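Local coordinates for protein putative tryptophan halogenase (Xanthomonas campestris pv. campestris, PDB 6Y1W) that is a flavin-dependent halogenase of the tryptophan halogenase family that probably uses FAD, with a monooxygenase activity inferred from its relatives, at residues A246-V252 and T314-F320; R310-T314 and P508-P512; R17-G23 and Q42-V48; A34-L39 and L362-P366. All coordinates share one frame; numbering follows the deposited sequence. Where two conformers were deposited one is given.

Contact 1: residues A246-V252 and T314-F320. With BUD ((2S,3S)-butane-2,3-diol), chain K.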
# COMPACT_ATOMS: atom_id res chain seq x y z
N ALA A 246 -15.18 1.36 -26.49
CA ALA A 246 -14.38 0.77 -27.57
C ALA A 246 -14.49 -0.75 -27.60
O ALA A 246 -14.56 -1.40 -26.55
CB ALA A 246 -12.92 1.18 -27.38
N ASP A 247 -14.53 -1.31 -28.80
CA ASP A 247 -14.65 -2.75 -28.95
C ASP A 247 -13.96 -3.23 -30.22
O ASP A 247 -14.03 -4.44 -30.52
CB ASP A 247 -16.12 -3.17 -28.96
CG ASP A 247 -16.90 -2.58 -30.15
OD1 ASP A 247 -16.32 -1.93 -31.04
OD2 ASP A 247 -18.13 -2.76 -30.19
N SER A 248 -13.23 -2.36 -30.92
CA SER A 248 -12.66 -2.70 -32.22
C SER A 248 -11.32 -1.99 -32.37
O SER A 248 -11.10 -0.92 -31.81
CB SER A 248 -13.58 -2.23 -33.35
OG SER A 248 -14.89 -2.80 -33.23
N ALA A 249 -10.44 -2.58 -33.18
CA ALA A 249 -9.23 -1.86 -33.55
C ALA A 249 -8.80 -2.26 -34.95
O ALA A 249 -9.12 -3.35 -35.45
CB ALA A 249 -8.08 -2.12 -32.58
N LEU A 250 -8.05 -1.37 -35.59
CA LEU A 250 -7.33 -1.68 -36.82
C LEU A 250 -5.87 -1.34 -36.57
O LEU A 250 -5.59 -0.24 -36.09
CB LEU A 250 -7.82 -0.82 -38.00
CG LEU A 250 -9.09 -1.24 -38.71
CD1 LEU A 250 -9.63 -0.07 -39.56
CD2 LEU A 250 -8.83 -2.50 -39.55
N ALA A 251 -4.95 -2.24 -36.93
CA ALA A 251 -3.54 -2.01 -36.61
C ALA A 251 -2.69 -2.13 -37.87
O ALA A 251 -2.98 -2.94 -38.75
CB ALA A 251 -3.04 -2.99 -35.54
N VAL A 252 -1.64 -1.31 -37.96
CA VAL A 252 -0.78 -1.32 -39.16
C VAL A 252 0.59 -0.80 -38.78
O VAL A 252 0.71 0.17 -38.02
CB VAL A 252 -1.40 -0.48 -40.30
CG1 VAL A 252 -1.44 1.02 -39.91
CG2 VAL A 252 -0.60 -0.69 -41.62
N THR A 314 -0.38 -5.12 -44.14
CA THR A 314 -1.80 -4.87 -44.40
C THR A 314 -2.53 -4.69 -43.07
O THR A 314 -2.38 -5.53 -42.17
CB THR A 314 -2.39 -6.05 -45.17
OG1 THR A 314 -1.78 -6.10 -46.47
CG2 THR A 314 -3.92 -5.89 -45.36
N PRO A 315 -3.40 -3.68 -42.94
CA PRO A 315 -4.07 -3.45 -41.66
C PRO A 315 -4.83 -4.69 -41.22
O PRO A 315 -5.43 -5.40 -42.03
CB PRO A 315 -5.01 -2.28 -41.96
CG PRO A 315 -4.35 -1.55 -43.05
CD PRO A 315 -3.68 -2.61 -43.91
N ARG A 316 -4.73 -4.97 -39.93
CA ARG A 316 -5.36 -6.12 -39.30
C ARG A 316 -6.48 -5.63 -38.40
O ARG A 316 -6.28 -4.70 -37.62
CB ARG A 316 -4.35 -6.91 -38.48
CG ARG A 316 -3.58 -7.96 -39.27
CD ARG A 316 -4.41 -8.45 -40.44
NE ARG A 316 -3.84 -9.61 -41.12
CZ ARG A 316 -2.75 -9.62 -41.87
NH1 ARG A 316 -2.03 -8.50 -42.09
NH2 ARG A 316 -2.37 -10.76 -42.43
N ALA A 317 -7.64 -6.27 -38.50
CA ALA A 317 -8.81 -5.92 -37.69
C ALA A 317 -8.89 -6.79 -36.44
O ALA A 317 -8.65 -8.00 -36.49
CB ALA A 317 -10.09 -6.06 -38.50
N LEU A 318 -9.22 -6.16 -35.32
CA LEU A 318 -9.24 -6.82 -34.02
C LEU A 318 -10.55 -6.47 -33.33
O LEU A 318 -11.09 -5.38 -33.55
CB LEU A 318 -8.08 -6.36 -33.14
CG LEU A 318 -6.77 -6.07 -33.88
CD1 LEU A 318 -5.73 -5.36 -33.00
CD2 LEU A 318 -6.22 -7.36 -34.44
N ARG A 319 -11.06 -7.40 -32.52
CA ARG A 319 -12.23 -7.17 -31.68
C ARG A 319 -11.90 -7.47 -30.23
O ARG A 319 -11.05 -8.31 -29.92
CB ARG A 319 -13.45 -8.03 -32.09
CG ARG A 319 -14.15 -7.57 -33.39
CD ARG A 319 -14.65 -6.14 -33.26
NE ARG A 319 -15.78 -6.01 -32.33
CZ ARG A 319 -17.06 -6.19 -32.68
NH1 ARG A 319 -18.03 -6.08 -31.77
NH2 ARG A 319 -17.37 -6.50 -33.93
N PHE A 320 -12.58 -6.79 -29.32
CA PHE A 320 -12.34 -7.01 -27.90
C PHE A 320 -13.48 -6.38 -27.13
O PHE A 320 -14.32 -5.68 -27.71
CB PHE A 320 -11.00 -6.42 -27.46
CG PHE A 320 -10.76 -5.04 -27.97
CD1 PHE A 320 -11.43 -3.97 -27.41
CD2 PHE A 320 -9.88 -4.81 -29.03
CE1 PHE A 320 -11.19 -2.67 -27.88
CE2 PHE A 320 -9.66 -3.55 -29.51
CZ PHE A 320 -10.33 -2.48 -28.94
C1 BUD K . 3.75 -9.79 -42.78
O1 BUD K . 3.99 -7.96 -44.35
C2 BUD K . 3.05 -8.83 -43.74
O2 BUD K . 0.94 -7.65 -44.01
C3 BUD K . 1.91 -8.05 -43.10
C4 BUD K . 1.15 -8.80 -42.04
O HOH W 1 -0.85 -5.04 -39.68
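The carbonyl oxygen of D247 is gripped twice by the facing segment 314-320. The backbone N of F320 donates to D247 O over 3.0 Å, coming from above the carbonyl plane, and R319 NE adds a weak, bent bond (130° at the hydrogen) from the guanidinium edge. The R319 chain, bent at CG and again at CD, curls back over the start of 248-252, which also sets its CD against S248 OG at 3.3 Å. D247 OD2 and R319 NH1, 3.7 Å apart, form a long salt bridge of charge alone: no N-H is aimed at the oxygen, which stands off the plane of the guanidinium and is hydrogen-bonded to S291 OG. Beyond this, 248-252 and 316-319 pair antiparallel at the margin of a seven-stranded mixed sheet. Strand 316-319 is the last within the chain, and along the other edge of 248-252 D247 and S248 share Y289 as backbone partner, a classic beta bulge. Two hydrogen-bonded pairs, A249 with L318 and A251 with R316, carry the register, with L318 N to A249 O at 2.8 Å. F320 lays one ring face over the D247-S248 peptide, with CG held between its own backbone N and carbonyl carbon (chi1 46°), while A249 CB meets the ring edge at CE2, 3.7 Å away. On the A249 and L318 face of the sheet, L318 CD1 reaches A249 CB; on the other, L250 CD2 rests against A317 CB. A water bridges A251 O and T314 O, and T314 N donates to butanediol O2 over 2.9 Å.

Contact 2: residues R310-T314 and P508-P512. With BUD ((2S,3S)-butane-2,3-diol), chain K.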
# COMPACT_ATOMS: atom_id res chain seq x y z
N ARG A 310 5.24 4.96 -45.46
CA ARG A 310 4.50 3.91 -46.14
C ARG A 310 4.16 2.78 -45.17
O ARG A 310 4.91 2.47 -44.24
CB ARG A 310 5.32 3.34 -47.30
CG ARG A 310 5.48 4.37 -48.45
CD ARG A 310 6.53 3.93 -49.46
NE ARG A 310 7.86 3.85 -48.86
CZ ARG A 310 8.97 3.49 -49.51
NH1 ARG A 310 8.92 3.17 -50.80
NH2 ARG A 310 10.12 3.46 -48.87
N ALA A 311 3.02 2.15 -45.41
CA ALA A 311 2.63 0.98 -44.64
C ALA A 311 3.54 -0.20 -44.96
O ALA A 311 3.84 -0.49 -46.13
CB ALA A 311 1.19 0.60 -44.95
N LEU A 312 3.91 -0.96 -43.92
CA LEU A 312 4.75 -2.14 -44.04
C LEU A 312 3.95 -3.42 -43.93
O LEU A 312 4.50 -4.50 -44.20
CB LEU A 312 5.84 -2.17 -42.95
CG LEU A 312 6.80 -1.03 -43.09
CD1 LEU A 312 7.85 -1.09 -41.97
CD2 LEU A 312 7.51 -1.15 -44.41
N THR A 313 2.69 -3.33 -43.47
CA THR A 313 1.80 -4.48 -43.31
C THR A 313 0.42 -4.10 -43.85
O THR A 313 0.12 -2.92 -44.07
CB THR A 313 1.69 -4.91 -41.83
OG1 THR A 313 1.17 -3.83 -41.04
CG2 THR A 313 3.08 -5.32 -41.28
N THR A 314 -0.38 -5.12 -44.14
CA THR A 314 -1.80 -4.87 -44.40
C THR A 314 -2.53 -4.69 -43.07
O THR A 314 -2.38 -5.53 -42.17
CB THR A 314 -2.39 -6.05 -45.17
OG1 THR A 314 -1.78 -6.10 -46.47
CG2 THR A 314 -3.92 -5.89 -45.36
N PRO A 508 12.03 -5.11 -45.49
CA PRO A 508 10.68 -4.59 -45.26
C PRO A 508 9.98 -4.40 -46.60
O PRO A 508 10.62 -4.27 -47.64
CB PRO A 508 10.95 -3.26 -44.54
CG PRO A 508 12.30 -2.82 -45.08
CD PRO A 508 13.08 -4.12 -45.15
N MET A 509 8.64 -4.40 -46.57
CA MET A 509 7.82 -4.41 -47.78
C MET A 509 6.92 -3.18 -47.82
O MET A 509 5.68 -3.31 -47.75
CB MET A 509 7.00 -5.70 -47.84
CG MET A 509 7.86 -6.94 -47.87
SD MET A 509 8.56 -7.14 -49.54
CE MET A 509 7.25 -8.01 -50.42
N PRO A 510 7.49 -1.98 -47.96
CA PRO A 510 6.65 -0.78 -48.05
C PRO A 510 5.73 -0.86 -49.26
O PRO A 510 6.16 -1.22 -50.36
CB PRO A 510 7.65 0.36 -48.16
CG PRO A 510 8.91 -0.29 -48.70
CD PRO A 510 8.93 -1.67 -48.09
N GLN A 511 4.43 -0.56 -49.02
CA GLN A 511 3.44 -0.56 -50.08
C GLN A 511 3.47 0.79 -50.79
O GLN A 511 3.60 1.83 -50.14
CB GLN A 511 2.07 -0.83 -49.50
CG GLN A 511 2.02 -2.18 -48.76
CD GLN A 511 0.68 -2.43 -48.13
OE1 GLN A 511 -0.18 -1.55 -48.08
NE2 GLN A 511 0.47 -3.65 -47.66
N PRO A 512 3.39 0.80 -52.11
CA PRO A 512 3.42 2.07 -52.84
C PRO A 512 2.27 2.96 -52.38
O PRO A 512 1.18 2.48 -52.08
CB PRO A 512 3.27 1.65 -54.31
CG PRO A 512 2.69 0.23 -54.26
CD PRO A 512 3.23 -0.38 -52.99
C1 BUD K . 3.75 -9.79 -42.78
O1 BUD K . 3.99 -7.96 -44.35
C2 BUD K . 3.05 -8.83 -43.74
O2 BUD K . 0.94 -7.65 -44.01
C3 BUD K . 1.91 -8.05 -43.10
C4 BUD K . 1.15 -8.80 -42.04
O HOH W 2 1.89 2.78 -48.11
O HOH W 3 7.24 -5.29 -44.22
O HOH W 4 3.72 -5.00 -46.97
O HOH W 5 -1.74 -1.24 -46.01
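The R310 guanidinium lies with one face against the P510 ring, whose CB sits 3.5 Å above the guanidinium plane, offset toward the rim of that group. NE is the nearest guanidinium atom, 3.6 Å from P510 CB, and also forms a salt bridge with E255, which helps fix how the group is turned. The contact joins two irregular segments: the loop leading from helix 296-306 to strand 316-319, and the proline-rich C-terminal tail, which crosses it almost at right angles (89° between their directions). One direct backbone bond pins them, Q511 N to A311 O at 3.0 Å, nearly straight and entering almost in line with the carbonyl. L312 turns its CD2 branch to the tail, where it packs on the P510 ring at CD and on P508 CB, both at 4.0 Å. Four waters bridge the segments as well. One links A311 N to Q511 O; two others tie L312 O to M509 N and M509 O, the second bond to L312 O being weak. The Q511 chain runs out extended beyond CG, and its amide crosses the T314 side chain, OE1 sharing a water with T313 O. T313 turns away from the tail: its OG1 bonds to Q253 N, and its side chain packs against the butanediol that T314 N binds, T313 CB lying 3.4 Å from C3 of that diol.

Contact 3: residues R17-G23 and Q42-V48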
# COMPACT_ATOMS: atom_id res chain seq x y z
N ARG A 17 3.00 -30.88 -8.90
CA ARG A 17 4.29 -31.20 -9.50
C ARG A 17 4.34 -30.99 -10.99
O ARG A 17 5.44 -30.93 -11.54
CB ARG A 17 4.66 -32.68 -9.23
CG ARG A 17 5.04 -32.94 -7.79
CD ARG A 17 6.31 -32.20 -7.37
NE ARG A 17 6.00 -31.09 -6.46
CZ ARG A 17 5.83 -31.22 -5.15
NH1 ARG A 17 5.53 -30.16 -4.41
NH2 ARG A 17 5.94 -32.41 -4.57
N ARG A 18 3.19 -30.91 -11.67
CA ARG A 18 3.14 -30.77 -13.11
C ARG A 18 2.28 -29.56 -13.42
O ARG A 18 1.13 -29.48 -12.98
CB ARG A 18 2.56 -32.03 -13.79
CG ARG A 18 3.36 -33.33 -13.49
CD ARG A 18 2.55 -34.60 -13.81
NE ARG A 18 1.26 -34.53 -13.12
CZ ARG A 18 0.25 -35.38 -13.31
NH1 ARG A 18 0.38 -36.39 -14.16
NH2 ARG A 18 -0.89 -35.20 -12.64
N VAL A 19 2.85 -28.61 -14.16
CA VAL A 19 2.13 -27.40 -14.57
C VAL A 19 2.00 -27.41 -16.08
O VAL A 19 2.99 -27.58 -16.79
CB VAL A 19 2.84 -26.12 -14.10
CG1 VAL A 19 2.06 -24.86 -14.56
CG2 VAL A 19 3.01 -26.11 -12.58
N VAL A 20 0.78 -27.22 -16.56
CA VAL A 20 0.51 -27.22 -17.99
C VAL A 20 0.02 -25.82 -18.37
O VAL A 20 -0.94 -25.32 -17.78
CB VAL A 20 -0.52 -28.29 -18.37
CG1 VAL A 20 -0.85 -28.17 -19.84
CG2 VAL A 20 0.04 -29.68 -18.05
N ILE A 21 0.69 -25.20 -19.33
CA ILE A 21 0.36 -23.85 -19.81
C ILE A 21 -0.32 -24.00 -21.16
O ILE A 21 0.26 -24.53 -22.11
CB ILE A 21 1.63 -22.98 -19.93
CG1 ILE A 21 2.25 -22.85 -18.54
CG2 ILE A 21 1.29 -21.57 -20.48
CD1 ILE A 21 3.65 -22.23 -18.52
N ALA A 22 -1.57 -23.59 -21.26
CA ALA A 22 -2.33 -23.69 -22.51
C ALA A 22 -2.24 -22.37 -23.24
O ALA A 22 -2.76 -21.36 -22.75
CB ALA A 22 -3.79 -24.06 -22.23
N GLY A 23 -1.54 -22.35 -24.37
CA GLY A 23 -1.34 -21.13 -25.13
C GLY A 23 0.06 -20.57 -24.98
O GLY A 23 0.70 -20.68 -23.93
N GLN A 42 11.87 -28.16 -9.64
CA GLN A 42 10.93 -28.96 -8.88
C GLN A 42 9.67 -29.30 -9.64
O GLN A 42 8.93 -30.18 -9.20
CB GLN A 42 10.49 -28.21 -7.60
CG GLN A 42 11.62 -27.88 -6.72
CD GLN A 42 11.25 -27.34 -5.35
OE1 GLN A 42 12.04 -27.48 -4.43
NE2 GLN A 42 10.08 -26.69 -5.22
N LEU A 43 9.41 -28.64 -10.76
CA LEU A 43 8.17 -28.84 -11.48
C LEU A 43 8.45 -29.35 -12.88
O LEU A 43 9.46 -29.00 -13.49
CB LEU A 43 7.37 -27.52 -11.61
CG LEU A 43 6.98 -26.81 -10.33
CD1 LEU A 43 6.34 -25.50 -10.77
CD2 LEU A 43 5.98 -27.63 -9.56
N GLN A 44 7.54 -30.16 -13.39
CA GLN A 44 7.51 -30.46 -14.82
C GLN A 44 6.58 -29.44 -15.46
O GLN A 44 5.39 -29.39 -15.12
CB GLN A 44 7.02 -31.88 -15.09
CG GLN A 44 6.95 -32.20 -16.59
CD GLN A 44 6.43 -33.60 -16.87
OE1 GLN A 44 6.14 -34.37 -15.95
NE2 GLN A 44 6.29 -33.92 -18.16
N ILE A 45 7.12 -28.62 -16.34
CA ILE A 45 6.36 -27.53 -16.95
C ILE A 45 6.24 -27.80 -18.44
O ILE A 45 7.27 -27.93 -19.13
CB ILE A 45 7.01 -26.17 -16.71
CG1 ILE A 45 7.23 -25.97 -15.22
CG2 ILE A 45 6.13 -25.04 -17.32
CD1 ILE A 45 8.26 -24.88 -14.87
N THR A 46 5.01 -27.86 -18.93
CA THR A 46 4.71 -28.10 -20.34
C THR A 46 3.88 -26.96 -20.88
O THR A 46 2.91 -26.55 -20.25
CB THR A 46 3.95 -29.40 -20.48
OG1 THR A 46 4.73 -30.47 -19.90
CG2 THR A 46 3.58 -29.67 -21.95
N LEU A 47 4.24 -26.45 -22.07
CA LEU A 47 3.46 -25.42 -22.75
C LEU A 47 2.98 -25.97 -24.08
O LEU A 47 3.78 -26.51 -24.86
CB LEU A 47 4.28 -24.13 -22.96
CG LEU A 47 3.47 -22.92 -23.49
CD1 LEU A 47 4.17 -21.64 -23.03
CD2 LEU A 47 3.33 -22.93 -25.04
N VAL A 48 1.67 -25.86 -24.32
CA VAL A 48 1.02 -26.31 -25.55
C VAL A 48 0.63 -25.08 -26.36
O VAL A 48 -0.09 -24.21 -25.86
CB VAL A 48 -0.23 -27.15 -25.25
CG1 VAL A 48 -0.92 -27.60 -26.57
CG2 VAL A 48 0.15 -28.34 -24.34
O HOH W 6 8.02 -32.72 -10.88
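Q42 O meets R17 CD at 3.8 Å and shares a water with R17 O, while the Q42 amide leaves for P461 of the second subunit. L43 CD1 packs on V19 CG2, 3.8 Å away. At Q44 the parallel strand pairing begins: its N donates to R17 O, its O accepts from V19 N at 2.8 Å, and its extended side chain runs alongside R18, OE1 near R18 CG, although the R18 guanidinium is held by D216 and E214. I45 lies on the face of V19 and I21, its CG2 meeting I21 CD1. T46 takes the next pair of bonds, N to V19 O and O from I21 N, each almost straight. L47 has CG anti to its backbone N (chi1 -172°), which directs its branches toward I21 CG2 and G23 O; that buried carbonyl oxygen has no polar partner in the model, and L47 CG lies 3.6 Å from it. V48 closes the run, donating to I21 O and accepting from G23 N over 2.8 Å. With helix 25-39 as the crossover, the two strands form the opening beta-alpha-beta unit of a Rossmann-type fold, where G23 starts a glycine-rich turn consistent with FAD binding and, together with V48, lines a pocket holding meso-2,3-butanediol.

Contact 4: residues A34-L39 and L362-P366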
# COMPACT_ATOMS: atom_id res chain seq x y z
N ALA A 34 8.95 -17.15 -16.06
CA ALA A 34 9.07 -16.89 -14.63
C ALA A 34 8.94 -18.17 -13.82
O ALA A 34 9.68 -18.36 -12.84
CB ALA A 34 8.01 -15.87 -14.19
N LEU A 35 7.99 -19.05 -14.20
CA LEU A 35 7.79 -20.28 -13.43
C LEU A 35 9.00 -21.20 -13.55
O LEU A 35 9.41 -21.80 -12.55
CB LEU A 35 6.52 -20.99 -13.92
CG LEU A 35 6.16 -22.30 -13.23
CD1 LEU A 35 5.88 -21.97 -11.74
CD2 LEU A 35 4.92 -22.93 -13.91
N SER A 36 9.58 -21.32 -14.75
CA SER A 36 10.70 -22.24 -14.92
C SER A 36 11.96 -21.68 -14.28
O SER A 36 12.74 -22.44 -13.69
CB SER A 36 10.92 -22.58 -16.41
OG SER A 36 11.40 -21.44 -17.15
N LYS A 37 12.17 -20.36 -14.37
CA LYS A 37 13.31 -19.74 -13.69
C LYS A 37 13.31 -20.06 -12.20
O LYS A 37 14.30 -20.56 -11.67
CB LYS A 37 13.28 -18.21 -13.92
CG LYS A 37 14.03 -17.37 -12.82
CD LYS A 37 15.50 -17.56 -12.92
CE LYS A 37 16.24 -16.65 -11.93
NZ LYS A 37 17.65 -16.83 -12.18
N LEU A 38 12.15 -19.89 -11.55
CA LEU A 38 12.09 -20.00 -10.09
C LEU A 38 11.94 -21.45 -9.63
O LEU A 38 12.58 -21.84 -8.65
CB LEU A 38 10.93 -19.16 -9.55
CG LEU A 38 10.78 -19.13 -8.03
CD1 LEU A 38 11.89 -18.36 -7.44
CD2 LEU A 38 9.43 -18.53 -7.67
N LEU A 39 11.09 -22.25 -10.30
CA LEU A 39 10.68 -23.55 -9.78
C LEU A 39 10.93 -24.69 -10.77
O LEU A 39 10.46 -25.80 -10.52
CB LEU A 39 9.19 -23.52 -9.35
CG LEU A 39 8.90 -22.62 -8.15
CD1 LEU A 39 7.41 -22.51 -7.85
CD2 LEU A 39 9.64 -23.16 -6.93
N LEU A 362 3.35 -16.78 -8.33
CA LEU A 362 4.59 -17.28 -7.75
C LEU A 362 4.68 -16.94 -6.26
O LEU A 362 5.24 -17.71 -5.46
CB LEU A 362 5.78 -16.72 -8.53
CG LEU A 362 5.87 -17.36 -9.92
CD1 LEU A 362 7.02 -16.74 -10.75
CD2 LEU A 362 6.01 -18.88 -9.85
N GLN A 363 4.15 -15.78 -5.86
CA GLN A 363 4.16 -15.44 -4.44
C GLN A 363 3.18 -16.26 -3.61
O GLN A 363 3.30 -16.26 -2.38
CB GLN A 363 3.87 -13.94 -4.27
CG GLN A 363 5.05 -13.11 -4.73
CD GLN A 363 4.80 -11.66 -4.65
OE1 GLN A 363 3.68 -11.21 -4.86
NE2 GLN A 363 5.85 -10.89 -4.40
N THR A 364 2.25 -16.96 -4.24
CA THR A 364 1.33 -17.84 -3.51
C THR A 364 1.38 -19.25 -4.09
O THR A 364 0.38 -19.98 -4.08
CB THR A 364 -0.10 -17.29 -3.53
OG1 THR A 364 -0.92 -18.09 -2.66
CG2 THR A 364 -0.64 -17.32 -4.92
N PHE A 365 2.56 -19.66 -4.57
CA PHE A 365 2.60 -20.87 -5.37
C PHE A 365 2.22 -22.08 -4.52
O PHE A 365 2.72 -22.22 -3.40
CB PHE A 365 3.96 -21.12 -6.06
CG PHE A 365 3.82 -22.07 -7.20
CD1 PHE A 365 3.33 -21.63 -8.44
CD2 PHE A 365 3.98 -23.44 -7.01
CE1 PHE A 365 3.11 -22.53 -9.46
CE2 PHE A 365 3.76 -24.32 -8.05
CZ PHE A 365 3.31 -23.87 -9.27
N PRO A 366 1.34 -22.95 -5.00
CA PRO A 366 0.80 -24.01 -4.13
C PRO A 366 1.79 -25.16 -3.99
O PRO A 366 2.38 -25.63 -4.98
CB PRO A 366 -0.46 -24.47 -4.87
CG PRO A 366 -0.15 -24.15 -6.37
CD PRO A 366 0.58 -22.81 -6.26
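L362 enters helix 25-39 as a knob, its side chain set in the hole formed by A34, L35, L38 and L39. Its two methyls divide the work. CD1 rests on A34 CB at 3.7 Å, and the L362 side chain slants across that of L35, CD2 to CD1 at 3.6 Å. L38 comes at the same leucine tip to tip, CD2 to CD2, at 4.1 Å. The hole belongs to the last turns of the crossover helix in the Rossmann-type beta-alpha-beta unit, and the knob to helix 350-363, so this packing joins distant parts of the chain. Three residues on from L362, F365, with CG anti to its backbone N (chi1 -161°), swings its ring back toward the same helix 25-39. The L39 and F365 side chains run antiparallel past one another; L39 CD1 makes a CH-pi contact over one ring face, 3.9 Å from the F365 centroid and 24° off the normal. P366 CD lies over the opposite face, so the ring is sandwiched between a methyl and a proline. L35 meets F365 at about a right angle, its CD1 touching CE1 at 3.6 Å. V19 and L43 extend this apolar cluster, while L362 O accepts a hydrogen bond from H460 of the second subunit.

Contacts 3 and 4 are buried and adjoin, their centres about 12 Å apart: helix 25-39, which connects the two strands of contact 3, supplies the hole of contact 4, and L35 packs on V19, L43 and I45. Contact 3 is carried largely by backbone bonds, contact 4 by apolar side chains without any hydrogen bond between its segments. Contacts 1 and 2 are only partly buried. They share T314 and the same butanediol, and V252 packs on A311 and T313. There an antiparallel pairing passes into a loop-to-tail junction with one direct backbone bond and several bridging waters. Contacts 1 and 3 lie in different sheets, one antiparallel at a sheet margin, the other parallel in its sheet's interior.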